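Local atomic coordinates of thrombomodulin (Homo sapiens, PDB entry 1DX5), a protein that serves as an endothelial cell-surface receptor and cofactor for thrombin in the activation of protein C, which starts an anticoagulant pathway. Residues E[79-91]-E[95-105]. Sequence-based numbering, arbitrary orientation.
Sequences DIDECENGGFCSG and NLPGTFECICG. With CA (calcium ion), chain N.
Glu-82 runs between the ring of Phe-100 and a calcium ion that ties residues 79-91 to 95-105. Glu-82 CB lies 3.7 Å from Phe-100 CD1. CG, next along, also meets CD1 and rests over the centre of the Phe-88 ring, 3.5 Å above its plane. The chain then bends at chi2, which swings the carboxylate toward the metal: Glu-82 OE1 binds calcium at 2.5 Å, while OE2 ends near a water that is itself a ligand. Asp-79 OD1, Asn-95 OD1 and the carbonyl oxygens of Ile-80, Leu-96 and Thr-99 complete the protein shell, with Asp-79 OD2 farther from the calcium, at 2.9 Å. This is the site of a calcium-binding EGF-like domain, here the sixth of thrombomodulin.

Hydrogen bonds also link the ligands to one another and to their surroundings. Gly-98 N reaches Asp-79 OD1 almost straight (2.9 Å, 179°) from above the carboxylate plane, and Asn-95 ND2 gives a more bent bond to Asp-79 OD2. The Asn-95 amide also stacks on the carboxylate of Asp-81, their planes 4° apart; Asp-81 OD1 in turn N-caps helix 82-85 by accepting from Glu-84 N. A water bridges Asn-95 ND2 and Asp-81 OD2, weakly on the aspartate side.

Farther along, Phe-88 turns its ring edge toward the Phe-100 face in an offset edge-to-face pair (planes at 60°) and sets its CB over that face, 4.2 Å from the centroid. The Cys-89–Cys-102 disulfide joins the segments here, and beyond it Gly-91 CA touches Ile-103 O.

Strand 100-103 lies between strands 92-95 and 112-114, while helix 82-85 is pinned to strand 92-95 by Cys-83–Cys-93. Toward the preceding EGF-like domain, Asp-79 and Pro-97 both pack on Tyr-69 of strand 69-72.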
loop_
_atom_site.group_PDB
_atom_site.type_symbol
_atom_site.label_atom_id
_atom_site.label_comp_id
_atom_site.label_asym_id
_atom_site.label_seq_id
_atom_site.Cartn_x
_atom_site.Cartn_y
_atom_site.Cartn_z
ATOM N N ASP E 79 -4.658 18.308 -6.350
ATOM C CA ASP E 79 -5.992 18.103 -5.800
ATOM C C ASP E 79 -6.591 16.726 -6.088
ATOM O O ASP E 79 -6.455 16.183 -7.187
ATOM C CB ASP E 79 -6.931 19.192 -6.324
ATOM C CG ASP E 79 -8.446 19.013 -5.806
ATOM O OD1 ASP E 79 -8.683 18.993 -4.576
ATOM O OD2 ASP E 79 -9.340 18.893 -6.659
ATOM N N ILE E 80 -7.204 16.148 -5.061
ATOM C CA ILE E 80 -7.891 14.872 -5.195
ATOM C C ILE E 80 -9.317 15.214 -5.675
ATOM O O ILE E 80 -10.011 16.011 -5.050
ATOM C CB ILE E 80 -7.983 14.128 -3.847
ATOM C CG1 ILE E 80 -6.585 13.790 -3.338
ATOM C CG2 ILE E 80 -8.786 12.817 -4.020
ATOM C CD1 ILE E 80 -6.564 13.171 -1.939
ATOM N N ASP E 81 -9.712 14.672 -6.820
ATOM C CA ASP E 81 -11.038 14.918 -7.367
ATOM C C ASP E 81 -11.947 13.833 -6.781
ATOM O O ASP E 81 -12.080 12.746 -7.329
ATOM C CB ASP E 81 -10.973 14.871 -8.901
ATOM C CG ASP E 81 -12.354 15.287 -9.602
ATOM O OD1 ASP E 81 -13.396 15.287 -8.925
ATOM O OD2 ASP E 81 -12.333 15.582 -10.818
ATOM N N GLU E 82 -12.520 14.127 -5.620
ATOM C CA GLU E 82 -13.385 13.190 -4.904
ATOM C C GLU E 82 -14.628 12.790 -5.685
ATOM O O GLU E 82 -15.142 11.680 -5.529
ATOM C CB GLU E 82 -13.802 13.777 -3.556
ATOM C CG GLU E 82 -12.675 13.914 -2.551
ATOM C CD GLU E 82 -11.986 15.369 -2.554
ATOM O OE1 GLU E 82 -12.166 16.122 -3.535
ATOM O OE2 GLU E 82 -11.285 15.697 -1.568
ATOM N N CYS E 83 -15.097 13.685 -6.549
ATOM C CA CYS E 83 -16.282 13.398 -7.335
ATOM C C CYS E 83 -15.958 12.368 -8.409
ATOM O O CYS E 83 -16.640 11.350 -8.515
ATOM C CB CYS E 83 -16.845 14.681 -7.936
ATOM S SG CYS E 83 -17.153 15.978 -6.705
ATOM N N GLU E 84 -14.896 12.615 -9.173
ATOM C CA GLU E 84 -14.482 11.691 -10.221
ATOM C C GLU E 84 -14.014 10.368 -9.619
ATOM O O GLU E 84 -14.202 9.313 -10.217
ATOM C CB GLU E 84 -13.358 12.297 -11.065
ATOM C CG GLU E 84 -12.857 11.363 -12.175
ATOM C CD GLU E 84 -11.768 12.049 -13.154
ATOM O OE1 GLU E 84 -10.576 12.080 -12.773
ATOM O OE2 GLU E 84 -12.149 12.516 -14.261
ATOM N N ASN E 85 -13.369 10.441 -8.455
ATOM C CA ASN E 85 -12.870 9.262 -7.762
ATOM C C ASN E 85 -14.016 8.379 -7.303
ATOM O O ASN E 85 -13.969 7.160 -7.466
ATOM C CB ASN E 85 -12.035 9.670 -6.543
ATOM C CG ASN E 85 -11.308 8.413 -5.846
ATOM O OD1 ASN E 85 -10.188 8.160 -6.266
ATOM N ND2 ASN E 85 -11.933 7.707 -4.904
ATOM N N GLY E 86 -15.024 8.999 -6.692
ATOM C CA GLY E 86 -16.170 8.246 -6.205
ATOM C C GLY E 86 -15.987 7.812 -4.761
ATOM O O GLY E 86 -14.885 7.937 -4.199
ATOM N N GLY E 87 -17.079 7.375 -4.135
ATOM C CA GLY E 87 -17.015 6.920 -2.756
ATOM C C GLY E 87 -17.038 7.982 -1.673
ATOM O O GLY E 87 -17.174 7.647 -0.496
ATOM N N PHE E 88 -16.902 9.251 -2.044
ATOM C CA PHE E 88 -16.905 10.346 -1.069
ATOM C C PHE E 88 -18.263 11.005 -0.902
ATOM O O PHE E 88 -18.583 11.533 0.170
ATOM C CB PHE E 88 -15.890 11.425 -1.468
ATOM C CG PHE E 88 -14.461 11.010 -1.279
ATOM C CD1 PHE E 88 -13.835 11.171 -0.044
ATOM C CD2 PHE E 88 -13.735 10.474 -2.340
ATOM C CE1 PHE E 88 -12.498 10.804 0.126
ATOM C CE2 PHE E 88 -12.410 10.105 -2.183
ATOM C CZ PHE E 88 -11.783 10.268 -0.951
ATOM N N CYS E 89 -19.035 11.007 -1.985
ATOM C CA CYS E 89 -20.356 11.613 -2.007
ATOM C C CYS E 89 -21.326 10.760 -2.824
ATOM O O CYS E 89 -21.053 10.433 -3.977
ATOM C CB CYS E 89 -20.245 13.020 -2.604
ATOM S SG CYS E 89 -21.804 13.923 -2.832
ATOM N N SER E 90 -22.445 10.385 -2.204
ATOM C CA SER E 90 -23.469 9.576 -2.860
ATOM C C SER E 90 -24.501 10.432 -3.617
ATOM O O SER E 90 -25.190 9.943 -4.516
ATOM C CB SER E 90 -24.154 8.654 -1.850
ATOM O OG SER E 90 -24.556 9.365 -0.695
ATOM N N GLY E 91 -24.582 11.710 -3.260
ATOM C CA GLY E 91 -25.493 12.618 -3.934
ATOM C C GLY E 91 -24.792 13.353 -5.070
ATOM O O GLY E 91 -23.940 12.782 -5.749
ATOM N N ASN E 95 -16.466 19.181 -7.192
ATOM C CA ASN E 95 -15.095 19.140 -6.737
ATOM C C ASN E 95 -14.595 20.538 -6.385
ATOM O O ASN E 95 -15.023 21.538 -6.962
ATOM C CB ASN E 95 -14.215 18.495 -7.823
ATOM C CG ASN E 95 -12.718 18.224 -7.335
ATOM O OD1 ASN E 95 -12.573 17.929 -6.140
ATOM N ND2 ASN E 95 -11.727 18.348 -8.191
ATOM N N LEU E 96 -13.729 20.601 -5.380
ATOM C CA LEU E 96 -13.151 21.861 -4.939
ATOM C C LEU E 96 -11.664 21.635 -4.729
ATOM O O LEU E 96 -11.208 20.483 -4.620
ATOM C CB LEU E 96 -13.773 22.300 -3.607
ATOM C CG LEU E 96 -15.152 22.968 -3.584
ATOM C CD1 LEU E 96 -15.748 22.889 -2.184
ATOM C CD2 LEU E 96 -15.011 24.401 -4.013
ATOM N N PRO E 97 -10.879 22.724 -4.723
ATOM C CA PRO E 97 -9.446 22.541 -4.506
ATOM C C PRO E 97 -9.266 22.316 -3.004
ATOM O O PRO E 97 -9.459 23.238 -2.215
ATOM C CB PRO E 97 -8.858 23.891 -4.920
ATOM C CG PRO E 97 -9.933 24.521 -5.789
ATOM C CD PRO E 97 -11.181 24.116 -5.094
ATOM N N GLY E 98 -8.965 21.083 -2.609
ATOM C CA GLY E 98 -8.771 20.791 -1.192
ATOM C C GLY E 98 -9.886 20.032 -0.508
ATOM O O GLY E 98 -9.686 19.452 0.549
ATOM N N THR E 99 -11.084 20.085 -1.070
ATOM C CA THR E 99 -12.234 19.367 -0.515
ATOM C C THR E 99 -13.279 19.171 -1.626
ATOM O O THR E 99 -12.929 19.104 -2.803
ATOM C CB THR E 99 -12.819 20.103 0.728
ATOM O OG1 THR E 99 -13.930 19.367 1.249
ATOM C CG2 THR E 99 -13.254 21.533 0.386
ATOM N N PHE E 100 -14.544 19.037 -1.258
ATOM C CA PHE E 100 -15.606 18.853 -2.245
ATOM C C PHE E 100 -16.944 19.246 -1.633
ATOM O O PHE E 100 -17.087 19.291 -0.407
ATOM C CB PHE E 100 -15.666 17.386 -2.704
ATOM C CG PHE E 100 -16.008 16.408 -1.589
ATOM C CD1 PHE E 100 -15.007 15.912 -0.746
ATOM C CD2 PHE E 100 -17.328 16.002 -1.379
ATOM C CE1 PHE E 100 -15.316 15.028 0.285
ATOM C CE2 PHE E 100 -17.655 15.119 -0.352
ATOM C CZ PHE E 100 -16.648 14.629 0.485
ATOM N N GLU E 101 -17.908 19.579 -2.488
ATOM C CA GLU E 101 -19.251 19.917 -2.012
ATOM C C GLU E 101 -20.202 18.772 -2.369
ATOM O O GLU E 101 -20.261 18.324 -3.517
ATOM C CB GLU E 101 -19.767 21.208 -2.626
ATOM C CG GLU E 101 -21.050 21.674 -1.958
ATOM C CD GLU E 101 -21.850 22.742 -2.835
ATOM O OE1 GLU E 101 -21.526 22.903 -4.030
ATOM O OE2 GLU E 101 -22.780 23.369 -2.295
ATOM N N CYS E 102 -20.920 18.281 -1.369
ATOM C CA CYS E 102 -21.844 17.183 -1.574
ATOM C C CYS E 102 -23.256 17.669 -1.287
ATOM O O CYS E 102 -23.540 18.182 -0.204
ATOM C CB CYS E 102 -21.474 16.013 -0.654
ATOM S SG CYS E 102 -22.376 14.459 -0.961
ATOM N N ILE E 103 -24.102 17.616 -2.310
ATOM C CA ILE E 103 -25.491 18.024 -2.163
ATOM C C ILE E 103 -26.310 16.783 -1.821
ATOM O O ILE E 103 -26.243 15.764 -2.526
ATOM C CB ILE E 103 -26.061 18.698 -3.447
ATOM C CG1 ILE E 103 -25.488 20.115 -3.625
ATOM C CG2 ILE E 103 -27.568 18.819 -3.338
ATOM C CD1 ILE E 103 -24.094 20.170 -4.139
ATOM N N CYS E 104 -27.054 16.863 -0.722
ATOM C CA CYS E 104 -27.879 15.741 -0.285
ATOM C C CYS E 104 -29.353 16.113 -0.172
ATOM O O CYS E 104 -29.690 17.227 0.236
ATOM C CB CYS E 104 -27.358 15.204 1.046
ATOM S SG CYS E 104 -25.589 14.774 0.978
ATOM N N GLY E 105 -30.224 15.165 -0.518
ATOM C CA GLY E 105 -31.660 15.401 -0.463
ATOM C C GLY E 105 -32.440 14.172 -0.020
ATOM O O GLY E 105 -32.143 13.603 1.032
HETATM CA CA CA N . -10.908 18.109 -4.392
HETATM O O HOH W 1 -12.562 18.658 -10.680
HETATM O O HOH W 2 -9.772 17.705 -2.291
#